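Local coordinates for sensory box/GGDEF family protein (Caulobacter crescentus, PDB 4YME) that probably makes or turns over the second messenger cyclic di-GMP, as a membrane protein whose GGDEF domain, of the diguanylate cyclase family, is the part modelled in this chain, at residues D42-A47 against G81-I86; A64-S69 against E108-P113; A112-D117 against L121-S126. All blocks are in the same frame, centred on the assembly; numbering follows the deposited sequence. Where two conformers were deposited one is given.

In the fold
The three contacts lie on one GGDEF domain, a ferredoxin-like fold with a central antiparallel sheet. Contact 1 sets the start of helix 44-51 against the hairpin carrying the GGDEF motif, the active-site signature of diguanylate cyclases. Contact 2 ties helix 53-70 to the end of helix 95-109, its centre about 13 Å from that of contact 1, and Leu-67 packs on Phe-85 between the two. Contact 3, the small hairpin, shares Ala-112 and Pro-113 with contact 2, centres about 9 Å apart. It also lies about 11 Å, centre to centre, from contact 1, where Asp-42 N meets Gly-124 O at 2.9 Å.

Contact 1: residues D42-A47 against G81-I86; sequences DHFKEA and GGDEFI
Asp-83 lays its side chain over one face of the Phe-44 ring. Its CB stands 3.9 Å from the centroid of the Phe-44 ring, shifted toward the rim: a CH-pi contact. The carboxylate continues the stack, its plane only 11° from that of the ring, and Asp-83 OD2 comes to 3.6 Å from Phe-44 CB. With CG of Phe-44 opposite its own backbone N (chi1 178°), the ring swings off the first turn of helix 44-51 toward the hairpin. A step further out, Leu-41 N donates a hydrogen bond to Asp-83 OD2 and so steadies the carboxylate, while Phe-44 rests on Leu-60 of helix 53-70. The hairpin itself bends through a type II' turn closed by Glu-84 N to Gly-81 O, 3.1 Å, and Gly-82 supplies the positive phi this turn needs. Residues 81-85 spell GGDEF, the active-site motif of diguanylate cyclases. An alanine in place of Phe-44 would probably leave CB and the carboxylate of Asp-83 with one flank unsupported and freer to shift. The chemistry is thus divided: the ring packs against CB and the carboxylate plane, while Leu-41 N binds one oxygen, OD2.

Contact 2: residues A64-S69 against E108-P113; sequences ARRLQS and EMLAAP
The guanidinium of Arg-66 meets the turn after helix 95-109 mainly along its edge, where Ala-112 O and Pro-113 O lie near its plane. Cover of one face by Met-123 CE is uncertain, since that residue has two conformers. Both terminal nitrogens close on a single acceptor: Ala-112 O takes a bond of 2.8 Å from Arg-66 NH1, at an N-H...O angle of 155°, and a longer one of 3.1 Å from Arg-66 NH2, both arriving from the same face of its carbonyl plane. Arg-66 NH1 also reaches Met-109 O at 3.0 Å, a partner tilted 29° from the guanidinium plane, and Arg-66 NH2 bonds Pro-113 O at 3.2 Å from above that carbonyl's plane. Three carbonyls so gathered fix the rotation of the group, and its positive charge would probably suit the C-terminal end of a helix. The chain gets there by running extended from CG to NE, past Leu-110, whose CD2 lies 4.1 Å from Arg-66 CB. Glu-62, one turn back on the same helix, takes Arg-66 NE in a salt bridge. The selenomethionine Met-109, in one of two conformers, sets its SE 3.6 Å from Arg-66 O. Helix 53-70 is thereby joined to the exit of helix 95-109: Met-109 also packs on Ala-70, Leu-110 on Thr-63, and the backbone of Leu-110 bonds that of Gly-124, just ahead of strand 125-131.

Contact 3: residues A112-D117 against L121-S126; sequences APVPFD and LAMGSS
Val-114 and Leu-121 are held together first by their backbones. They form an antiparallel hydrogen-bonded pair: Val-114 N donates to Leu-121 O at 2.9 Å, and Leu-121 N returns a bond of 2.9 Å to Val-114 O. Both are fairly straight, the second the more so with an N-H...O angle of 171°, although its donor is tilted from the carbonyl plane while that of the first lies in it.

The apolar contacts gather on one side of this pair. Leu-121 is wedged between two neighbours: its CB meets Val-114 CG1 at 3.9 Å, in one of two valine conformers, and its CD1 branch comes to 3.6 Å from Phe-116 CB. It is therefore the base of Phe-116 that leans on the leucine; with CG anti to the backbone N (chi1 -180°), the ring carries on away from it. Val-114 CG1 also has CG of selenomethionine Met-123 at 4.1 Å, again for one conformer of each. This is the two-stranded hairpin 114-116/119-121, a small sheet apart from the central ferredoxin-like one, entered from helix 95-109 and left toward strand 125-131. Its apolar face is turned to helix 53-70, with Val-114 on Leu-59 and Phe-116 on Ala-58.

Beyond the paired residues, carbon atoms close on carbonyl oxygens. Pro-113 CB lies 3.2 Å from Leu-121 O, beside the bond that Val-114 N makes to the same oxygen. Met-123 turns toward segment 112-117, its CB and CG each 3.3 Å from Ala-112 O. In the same conformer, bends at chi2 and chi3 fold the selenium end back toward Arg-66 and Thr-63 of helix 53-70. At the backbone angles of Gly-124 a side chain would be jammed against Met-123 O; further on, Ser-126 OG hydrogen-bonds Asp-42 OD1.

Contact 1: residues D42-A47 against G81-I86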
ATOM      1  N   ASP A  42       9.278   7.756  -0.723  1.00 19.51           N
ATOM      2  CA  ASP A  42      10.704   8.045  -0.462  1.00 20.71           C
ATOM      3  C   ASP A  42      10.950   9.498  -0.121  1.00 20.43           C
ATOM      4  O   ASP A  42      11.891   9.812   0.645  1.00 21.32           O
ATOM      5  CB  ASP A  42      11.541   7.619  -1.653  1.00 21.77           C
ATOM      6  CG  ASP A  42      11.667   6.089  -1.782  1.00 24.27           C
ATOM      7  OD1 ASP A  42      11.190   5.321  -0.935  1.00 26.41           O
ATOM      8  OD2 ASP A  42      12.226   5.705  -2.800  1.00 29.35           O
ATOM      9  N   HIS A  43      10.146  10.408  -0.662  1.00 19.96           N
ATOM     10  CA  HIS A  43      10.454  11.852  -0.551  1.00 19.99           C
ATOM     11  C   HIS A  43       9.290  12.702  -0.075  1.00 20.09           C
ATOM     12  O   HIS A  43       9.185  13.898  -0.367  1.00 19.59           O
ATOM     13  CB  HIS A  43      11.013  12.389  -1.854  1.00 20.53           C
ATOM     14  CG  HIS A  43      12.111  11.560  -2.426  1.00 21.61           C
ATOM     15  ND1 HIS A  43      13.382  11.543  -1.900  1.00 24.55           N
ATOM     16  CD2 HIS A  43      12.126  10.750  -3.498  1.00 21.98           C
ATOM     17  CE1 HIS A  43      14.125  10.720  -2.617  1.00 23.63           C
ATOM     18  NE2 HIS A  43      13.394  10.233  -3.600  1.00 23.70           N
ATOM     19  N   PHE A  44       8.445  12.121   0.750  1.00 19.97           N
ATOM     20  CA  PHE A  44       7.347  12.833   1.389  1.00 19.82           C
ATOM     21  C   PHE A  44       7.805  13.909   2.358  1.00 20.88           C
ATOM     22  O   PHE A  44       7.366  15.040   2.271  1.00 20.16           O
ATOM     23  CB  PHE A  44       6.475  11.789   2.107  1.00 20.56           C
ATOM     24  CG  PHE A  44       5.337  12.334   2.845  1.00 19.24           C
ATOM     25  CD1 PHE A  44       4.212  12.849   2.195  1.00 19.93           C
ATOM     26  CD2 PHE A  44       5.331  12.293   4.208  1.00 21.91           C
ATOM     27  CE1 PHE A  44       3.113  13.312   2.897  1.00 20.77           C
ATOM     28  CE2 PHE A  44       4.254  12.753   4.916  1.00 22.84           C
ATOM     29  CZ  PHE A  44       3.134  13.284   4.252  1.00 21.66           C
ATOM     30  N   LYS A  45       8.789  13.563   3.191  1.00 22.76           N
ATOM     31  CA  LYS A  45       9.308  14.546   4.170  1.00 25.50           C
ATOM     32  C   LYS A  45       9.930  15.734   3.452  1.00 24.58           C
ATOM     33  O   LYS A  45       9.649  16.863   3.786  1.00 23.98           O
ATOM     34  CB  LYS A  45      10.313  13.949   5.130  1.00 28.97           C
ATOM     35  CG  LYS A  45      10.864  14.975   6.134  1.00 33.40           C
ATOM     36  CD  LYS A  45      11.780  14.333   7.203  1.00 37.23           C
ATOM     37  CE  LYS A  45      12.952  15.308   7.557  1.00 39.17           C
ATOM     38  NZ  LYS A  45      12.505  16.617   8.091  1.00 41.63           N
ATOM     39  N   GLU A  46      10.723  15.453   2.434  1.00 25.42           N
ATOM     40  CA  GLU A  46      11.376  16.526   1.713  0.50 25.34           C
ATOM     41  C   GLU A  46      10.344  17.411   0.989  1.00 25.54           C
ATOM     42  O   GLU A  46      10.501  18.626   0.936  1.00 25.97           O
ATOM     43  CB  GLU A  46      12.421  15.930   0.784  0.50 25.74           C
ATOM     44  CG  GLU A  46      13.241  16.935   0.059  0.50 26.14           C
ATOM     45  CD  GLU A  46      12.637  17.274  -1.252  0.50 27.48           C
ATOM     46  OE1 GLU A  46      11.831  16.449  -1.751  0.50 26.86           O
ATOM     47  OE2 GLU A  46      12.962  18.338  -1.804  0.50 29.25           O
ATOM     48  N   ALA A  47       9.248  16.850   0.467  1.00 22.38           N
ATOM     49  CA  ALA A  47       8.188  17.693  -0.151  1.00 23.04           C
ATOM     50  C   ALA A  47       7.581  18.647   0.866  1.00 24.09           C
ATOM     51  O   ALA A  47       7.407  19.850   0.638  1.00 25.47           O
ATOM     52  CB  ALA A  47       7.064  16.810  -0.788  1.00 22.84           C
ATOM     53  N   GLY A  81      -2.297   6.722   7.429  1.00 27.52           N
ATOM     54  CA  GLY A  81      -1.702   7.872   8.101  1.00 30.49           C
ATOM     55  C   GLY A  81      -0.332   8.202   7.514  1.00 27.87           C
ATOM     56  O   GLY A  81       0.444   7.348   7.047  1.00 30.74           O
ATOM     57  N   GLY A  82      -0.004   9.471   7.514  1.00 24.23           N
ATOM     58  CA  GLY A  82       1.183   9.911   6.838  1.00 22.70           C
ATOM     59  C   GLY A  82       1.186   9.415   5.423  1.00 21.16           C
ATOM     60  O   GLY A  82       0.145   9.411   4.763  1.00 20.44           O
ATOM     61  N   ASP A  83       2.350   8.962   4.994  1.00 18.57           N
ATOM     62  CA  ASP A  83       2.591   8.400   3.682  1.00 18.07           C
ATOM     63  C   ASP A  83       2.679   6.879   3.680  1.00 17.55           C
ATOM     64  O   ASP A  83       3.291   6.313   2.773  1.00 18.15           O
ATOM     65  CB  ASP A  83       3.851   8.971   3.072  1.00 18.54           C
ATOM     66  CG  ASP A  83       5.129   8.557   3.828  1.00 19.80           C
ATOM     67  OD1 ASP A  83       5.086   8.409   5.069  1.00 21.84           O
ATOM     68  OD2 ASP A  83       6.139   8.377   3.133  1.00 21.26           O
ATOM     69  N   GLU A  84       2.009   6.245   4.612  1.00 18.36           N
ATOM     70  CA  GLU A  84       1.968   4.795   4.727  0.50 19.09           C
ATOM     71  C   GLU A  84       0.679   4.252   4.115  1.00 17.87           C
ATOM     72  O   GLU A  84      -0.420   4.577   4.585  1.00 17.89           O
ATOM     73  CB  GLU A  84       1.987   4.441   6.180  0.50 22.15           C
ATOM     74  CG  GLU A  84       3.331   4.635   6.848  0.50 24.92           C
ATOM     75  CD  GLU A  84       3.302   3.799   8.084  0.50 27.55           C
ATOM     76  OE1 GLU A  84       3.422   2.556   7.955  0.50 30.14           O
ATOM     77  OE2 GLU A  84       3.008   4.392   9.132  0.50 32.79           O
ATOM     78  N   PHE A  85       0.825   3.473   3.074  1.00 15.67           N
ATOM     79  CA  PHE A  85      -0.303   2.877   2.361  1.00 15.32           C
ATOM     80  C   PHE A  85      -0.227   1.371   2.471  1.00 15.52           C
ATOM     81  O   PHE A  85       0.856   0.789   2.727  1.00 15.11           O
ATOM     82  CB  PHE A  85      -0.266   3.279   0.924  1.00 15.15           C
ATOM     83  CG  PHE A  85      -0.455   4.771   0.691  1.00 14.60           C
ATOM     84  CD1 PHE A  85       0.583   5.655   0.768  1.00 15.90           C
ATOM     85  CD2 PHE A  85      -1.711   5.254   0.322  1.00 14.95           C
ATOM     86  CE1 PHE A  85       0.391   7.009   0.509  1.00 15.73           C
ATOM     87  CE2 PHE A  85      -1.911   6.598   0.070  1.00 15.01           C
ATOM     88  CZ  PHE A  85      -0.843   7.504   0.174  1.00 15.58           C
ATOM     89  N   ILE A  86      -1.375   0.702   2.310  1.00 14.76           N
ATOM     90  CA  ILE A  86      -1.433  -0.741   2.309  1.00 15.81           C
ATOM     91  C   ILE A  86      -2.262  -1.180   1.130  1.00 15.31           C
ATOM     92  O   ILE A  86      -3.351  -0.618   0.860  1.00 15.39           O
ATOM     93  CB  ILE A  86      -2.085  -1.291   3.581  1.00 19.11           C
ATOM     94  CG1 ILE A  86      -1.311  -0.910   4.809  1.00 22.69           C
ATOM     95  CG2 ILE A  86      -2.346  -2.803   3.473  1.00 19.34           C
ATOM     96  CD1 ILE A  86      -0.223  -1.764   5.086  1.00 26.08           C
TER

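Contact 2: residues A64-S69 against E108-P113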
ATOM      1  N   ALA A  64      -2.828   7.889  -4.112  1.00 14.46           N
ATOM      2  CA  ALA A  64      -4.123   7.242  -4.021  1.00 14.21           C
ATOM      3  C   ALA A  64      -4.796   7.100  -5.358  1.00 15.10           C
ATOM      4  O   ALA A  64      -5.402   6.069  -5.629  1.00 16.00           O
ATOM      5  CB  ALA A  64      -4.984   7.986  -3.080  1.00 14.48           C
ATOM      6  N   ARG A  65      -4.730   8.140  -6.176  1.00 15.58           N
ATOM      7  CA  ARG A  65      -5.289   8.053  -7.527  1.00 17.13           C
ATOM      8  C   ARG A  65      -4.661   6.919  -8.338  1.00 16.88           C
ATOM      9  O   ARG A  65      -5.377   6.122  -8.959  1.00 17.66           O
ATOM     10  CB  ARG A  65      -5.128   9.389  -8.265  1.00 18.37           C
ATOM     11  CG  ARG A  65      -5.781   9.370  -9.632  1.00 19.59           C
ATOM     12  CD  ARG A  65      -5.345  10.521 -10.473  1.00 21.77           C
ATOM     13  NE  ARG A  65      -3.961  10.361 -10.955  1.00 24.14           N
ATOM     14  CZ  ARG A  65      -3.595   9.555 -11.952  1.00 25.61           C
ATOM     15  NH1 ARG A  65      -4.469   8.793 -12.597  1.00 30.61           N
ATOM     16  NH2 ARG A  65      -2.326   9.488 -12.294  1.00 27.91           N
ATOM     17  N   ARG A  66      -3.325   6.800  -8.277  1.00 16.16           N
ATOM     18  CA  ARG A  66      -2.600   5.741  -8.941  1.00 16.90           C
ATOM     19  C   ARG A  66      -2.995   4.370  -8.392  1.00 17.97           C
ATOM     20  O   ARG A  66      -3.280   3.418  -9.138  1.00 18.35           O
ATOM     21  CB  ARG A  66      -1.088   5.978  -8.883  1.00 16.50           C
ATOM     22  CG  ARG A  66      -0.683   7.239  -9.624  1.00 17.22           C
ATOM     23  CD  ARG A  66       0.849   7.443  -9.647  1.00 17.61           C
ATOM     24  NE  ARG A  66       1.213   8.773 -10.097  1.00 17.43           N
ATOM     25  CZ  ARG A  66       2.438   9.258 -10.100  1.00 18.24           C
ATOM     26  NH1 ARG A  66       3.474   8.480  -9.787  1.00 19.25           N
ATOM     27  NH2 ARG A  66       2.624  10.520 -10.481  1.00 17.75           N
ATOM     28  N   LEU A  67      -3.104   4.275  -7.082  1.00 17.25           N
ATOM     29  CA  LEU A  67      -3.518   2.964  -6.461  1.00 18.47           C
ATOM     30  C   LEU A  67      -4.952   2.606  -6.867  1.00 18.79           C
ATOM     31  O   LEU A  67      -5.188   1.423  -7.199  1.00 20.24           O
ATOM     32  CB  LEU A  67      -3.380   3.000  -4.940  1.00 17.62           C
ATOM     33  CG  LEU A  67      -1.920   3.101  -4.413  1.00 17.22           C
ATOM     34  CD1 LEU A  67      -1.958   3.205  -2.880  1.00 17.41           C
ATOM     35  CD2 LEU A  67      -1.070   1.926  -4.907  1.00 19.29           C
ATOM     36  N   GLN A  68      -5.877   3.565  -6.885  1.00 19.14           N
ATOM     37  CA  GLN A  68      -7.264   3.301  -7.318  1.00 20.89           C
ATOM     38  C   GLN A  68      -7.265   2.810  -8.771  1.00 22.53           C
ATOM     39  O   GLN A  68      -8.098   1.929  -9.117  1.00 26.31           O
ATOM     40  CB  GLN A  68      -8.172   4.528  -7.193  1.00 21.24           C
ATOM     41  CG  GLN A  68      -8.569   4.942  -5.749  1.00 22.19           C
ATOM     42  CD  GLN A  68      -9.667   6.083  -5.701  1.00 23.69           C
ATOM     43  OE1 GLN A  68      -9.409   7.166  -6.159  1.00 25.79           O
ATOM     44  NE2 GLN A  68     -10.877   5.820  -5.125  1.00 25.92           N
ATOM     45  N   SER A  69      -6.359   3.295  -9.598  1.00 22.57           N
ATOM     46  CA  SER A  69      -6.314   2.822 -10.997  1.00 25.54           C
ATOM     47  C   SER A  69      -5.850   1.381 -11.062  1.00 25.81           C
ATOM     48  O   SER A  69      -6.337   0.654 -11.921  1.00 31.66           O
ATOM     49  CB  SER A  69      -5.422   3.719 -11.881  1.00 26.33           C
ATOM     50  OG  SER A  69      -4.021   3.507 -11.679  1.00 30.38           O
ATOM     51  N   GLU A 108       6.717   0.666 -10.003  1.00 22.03           N
ATOM     52  CA  GLU A 108       6.808   1.374 -11.291  0.50 23.67           C
ATOM     53  C   GLU A 108       5.812   2.531 -11.370  1.00 23.22           C
ATOM     54  O   GLU A 108       6.180   3.690 -11.756  1.00 22.66           O
ATOM     55  CB  GLU A 108       6.569   0.424 -12.468  0.50 26.44           C
ATOM     56  CG  GLU A 108       6.827   1.106 -13.835  0.50 28.52           C
ATOM     57  CD  GLU A 108       8.120   1.906 -13.827  0.50 31.51           C
ATOM     58  OE1 GLU A 108       9.162   1.317 -13.444  0.50 34.35           O
ATOM     59  OE2 GLU A 108       8.098   3.124 -14.179  0.50 35.03           O
HETATM   60  N   MSE A 109       4.589   2.256 -10.960  1.00 21.35           N
HETATM   61  CA  MSE A 109       3.563   3.290 -11.082  0.70 22.84           C
HETATM   62  C   MSE A 109       3.790   4.454 -10.136  1.00 20.72           C
HETATM   63  O   MSE A 109       3.421   5.572 -10.462  1.00 21.00           O
HETATM   64  CB  MSE A 109       2.184   2.709 -10.914  0.70 24.50           C
HETATM   65  CG  MSE A 109       1.764   2.428  -9.489  0.70 25.94           C
HETATM   66 SE   MSE A 109      -0.087   1.743  -9.379  0.52 30.96          SE
HETATM   67  CE  MSE A 109       0.032   0.790 -11.140  0.70 31.04           C
ATOM     68  N   LEU A 110       4.406   4.210  -8.987  1.00 18.95           N
ATOM     69  CA  LEU A 110       4.691   5.266  -8.017  1.00 18.23           C
ATOM     70  C   LEU A 110       5.992   6.009  -8.228  1.00 19.67           C
ATOM     71  O   LEU A 110       6.378   6.852  -7.428  1.00 20.61           O
ATOM     72  CB  LEU A 110       4.593   4.711  -6.601  1.00 18.25           C
ATOM     73  CG  LEU A 110       3.241   4.126  -6.162  1.00 17.52           C
ATOM     74  CD1 LEU A 110       3.251   3.636  -4.699  1.00 17.84           C
ATOM     75  CD2 LEU A 110       2.108   5.177  -6.390  1.00 17.83           C
ATOM     76  N   ALA A 111       6.706   5.677  -9.294  1.00 19.80           N
ATOM     77  CA  ALA A 111       7.983   6.272  -9.527  1.00 19.31           C
ATOM     78  C   ALA A 111       7.876   7.663 -10.159  1.00 19.58           C
ATOM     79  O   ALA A 111       8.754   8.510  -9.926  1.00 20.18           O
ATOM     80  CB  ALA A 111       8.805   5.353 -10.405  1.00 21.36           C
ATOM     81  N   ALA A 112       6.851   7.925 -10.971  1.00 18.66           N
ATOM     82  CA  ALA A 112       6.812   9.192 -11.758  1.00 19.55           C
ATOM     83  C   ALA A 112       6.516  10.362 -10.896  1.00 18.58           C
ATOM     84  O   ALA A 112       5.707  10.225  -9.990  1.00 18.35           O
ATOM     85  CB  ALA A 112       5.778   9.138 -12.841  1.00 20.66           C
ATOM     86  N   PRO A 113       7.125  11.513 -11.124  1.00 18.83           N
ATOM     87  CA  PRO A 113       6.842  12.679 -10.257  1.00 18.78           C
ATOM     88  C   PRO A 113       5.405  13.183 -10.345  1.00 20.02           C
ATOM     89  O   PRO A 113       4.688  12.787 -11.250  1.00 20.42           O
ATOM     90  CB  PRO A 113       7.813  13.769 -10.759  1.00 20.34           C
ATOM     91  CG  PRO A 113       8.404  13.217 -11.991  1.00 21.47           C
ATOM     92  CD  PRO A 113       8.223  11.792 -12.069  1.00 20.38           C
TER

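Contact 3: residues A112-D117 against L121-S126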
ATOM      1  N   ALA A 112       6.851   7.925 -10.971  1.00 18.66           N
ATOM      2  CA  ALA A 112       6.812   9.192 -11.758  1.00 19.55           C
ATOM      3  C   ALA A 112       6.516  10.362 -10.896  1.00 18.58           C
ATOM      4  O   ALA A 112       5.707  10.225  -9.990  1.00 18.35           O
ATOM      5  CB  ALA A 112       5.778   9.138 -12.841  1.00 20.66           C
ATOM      6  N   PRO A 113       7.125  11.513 -11.124  1.00 18.83           N
ATOM      7  CA  PRO A 113       6.842  12.679 -10.257  1.00 18.78           C
ATOM      8  C   PRO A 113       5.405  13.183 -10.345  1.00 20.02           C
ATOM      9  O   PRO A 113       4.688  12.787 -11.250  1.00 20.42           O
ATOM     10  CB  PRO A 113       7.813  13.769 -10.759  1.00 20.34           C
ATOM     11  CG  PRO A 113       8.404  13.217 -11.991  1.00 21.47           C
ATOM     12  CD  PRO A 113       8.223  11.792 -12.069  1.00 20.38           C
ATOM     13  N   VAL A 114       5.060  14.105  -9.464  1.00 21.19           N
ATOM     14  CA  VAL A 114       3.717  14.702  -9.514  0.70 21.92           C
ATOM     15  C   VAL A 114       3.795  16.189  -9.636  1.00 21.78           C
ATOM     16  O   VAL A 114       4.546  16.843  -8.945  1.00 21.51           O
ATOM     17  CB  VAL A 114       2.840  14.286  -8.335  0.70 21.98           C
ATOM     18  CG1 VAL A 114       3.374  14.704  -7.080  0.70 22.09           C
ATOM     19  CG2 VAL A 114       1.387  14.841  -8.496  0.70 23.56           C
ATOM     20  N   PRO A 115       2.982  16.750 -10.571  1.00 25.29           N
ATOM     21  CA  PRO A 115       3.004  18.208 -10.682  1.00 27.15           C
ATOM     22  C   PRO A 115       2.375  18.872  -9.475  1.00 26.13           C
ATOM     23  O   PRO A 115       1.394  18.365  -8.952  1.00 26.73           O
ATOM     24  CB  PRO A 115       2.171  18.520 -11.942  1.00 29.36           C
ATOM     25  CG  PRO A 115       1.632  17.262 -12.405  1.00 31.36           C
ATOM     26  CD  PRO A 115       2.070  16.139 -11.553  1.00 29.14           C
ATOM     27  N   PHE A 116       2.976  19.956  -9.032  1.00 25.69           N
ATOM     28  CA  PHE A 116       2.476  20.743  -7.919  1.00 28.38           C
ATOM     29  C   PHE A 116       2.915  22.189  -8.053  1.00 29.87           C
ATOM     30  O   PHE A 116       4.105  22.451  -8.046  1.00 30.29           O
ATOM     31  CB  PHE A 116       3.019  20.202  -6.620  1.00 26.85           C
ATOM     32  CG  PHE A 116       2.550  20.945  -5.411  1.00 26.83           C
ATOM     33  CD1 PHE A 116       1.241  20.835  -4.985  1.00 27.40           C
ATOM     34  CD2 PHE A 116       3.402  21.774  -4.727  1.00 28.15           C
ATOM     35  CE1 PHE A 116       0.806  21.536  -3.875  1.00 27.52           C
ATOM     36  CE2 PHE A 116       2.991  22.461  -3.641  1.00 28.65           C
ATOM     37  CZ  PHE A 116       1.671  22.360  -3.215  1.00 28.45           C
ATOM     38  N   ASP A 117       1.943  23.116  -8.123  1.00 35.59           N
ATOM     39  CA  ASP A 117       2.232  24.580  -7.994  1.00 39.18           C
ATOM     40  C   ASP A 117       3.294  25.004  -9.037  1.00 39.05           C
ATOM     41  O   ASP A 117       4.283  25.691  -8.717  1.00 42.14           O
ATOM     42  CB  ASP A 117       2.676  24.889  -6.538  1.00 42.85           C
ATOM     43  CG  ASP A 117       2.798  26.403  -6.219  1.00 48.23           C
ATOM     44  OD1 ASP A 117       2.048  27.227  -6.792  1.00 50.06           O
ATOM     45  OD2 ASP A 117       3.667  26.760  -5.380  1.00 53.05           O
ATOM     46  N   LEU A 121       7.191  17.332  -7.991  1.00 24.59           N
ATOM     47  CA  LEU A 121       7.594  16.762  -6.736  1.00 23.21           C
ATOM     48  C   LEU A 121       8.036  15.313  -6.954  1.00 22.02           C
ATOM     49  O   LEU A 121       7.385  14.539  -7.707  1.00 21.24           O
ATOM     50  CB  LEU A 121       6.450  16.785  -5.768  1.00 23.83           C
ATOM     51  CG  LEU A 121       5.859  18.148  -5.420  1.00 24.27           C
ATOM     52  CD1 LEU A 121       4.701  17.862  -4.481  1.00 24.67           C
ATOM     53  CD2 LEU A 121       6.867  18.987  -4.774  1.00 25.99           C
ATOM     54  N   ALA A 122       9.194  14.992  -6.357  1.00 21.08           N
ATOM     55  CA  ALA A 122       9.766  13.630  -6.402  1.00 22.48           C
ATOM     56  C   ALA A 122       8.880  12.616  -5.727  1.00 22.12           C
ATOM     57  O   ALA A 122       8.418  12.757  -4.594  1.00 22.07           O
ATOM     58  CB  ALA A 122      11.103  13.630  -5.771  1.00 21.80           C
HETATM   59  N   MSE A 123       8.562  11.581  -6.502  1.00 25.73           N
HETATM   60  CA  MSE A 123       7.801  10.445  -5.954  0.60 25.36           C
HETATM   61  C   MSE A 123       8.862   9.321  -5.754  1.00 26.04           C
HETATM   62  O   MSE A 123      10.002   9.608  -5.406  1.00 32.71           O
HETATM   63  CB  MSE A 123       6.555  10.101  -6.809  0.60 23.13           C
HETATM   64  CG  MSE A 123       5.389  11.112  -6.817  0.60 22.17           C
HETATM   65 SE   MSE A 123       3.767  10.811  -5.680  0.40 19.86          SE
HETATM   66  CE  MSE A 123       3.166   9.112  -6.402  0.60 21.64           C
ATOM     67  N   GLY A 124       8.520   8.048  -5.939  1.00 24.43           N
ATOM     68  CA  GLY A 124       9.382   6.946  -5.575  1.00 23.59           C
ATOM     69  C   GLY A 124       8.845   6.347  -4.293  1.00 21.83           C
ATOM     70  O   GLY A 124       8.480   7.056  -3.393  1.00 22.51           O
ATOM     71  N   SER A 125       8.833   5.033  -4.223  1.00 21.10           N
ATOM     72  CA  SER A 125       8.299   4.332  -3.062  1.00 21.10           C
ATOM     73  C   SER A 125       9.165   3.142  -2.675  1.00 20.32           C
ATOM     74  O   SER A 125       9.987   2.655  -3.490  1.00 23.10           O
ATOM     75  CB  SER A 125       6.931   3.812  -3.435  1.00 21.74           C
ATOM     76  OG  SER A 125       6.985   2.852  -4.491  1.00 23.47           O
ATOM     77  N   SER A 126       8.944   2.668  -1.462  1.00 19.21           N
ATOM     78  CA  SER A 126       9.502   1.434  -0.956  1.00 19.56           C
ATOM     79  C   SER A 126       8.381   0.569  -0.476  1.00 18.90           C
ATOM     80  O   SER A 126       7.331   1.112  -0.100  1.00 17.87           O
ATOM     81  CB  SER A 126      10.433   1.729   0.191  1.00 21.83           C
ATOM     82  OG  SER A 126      11.554   2.488  -0.232  1.00 22.91           O
TER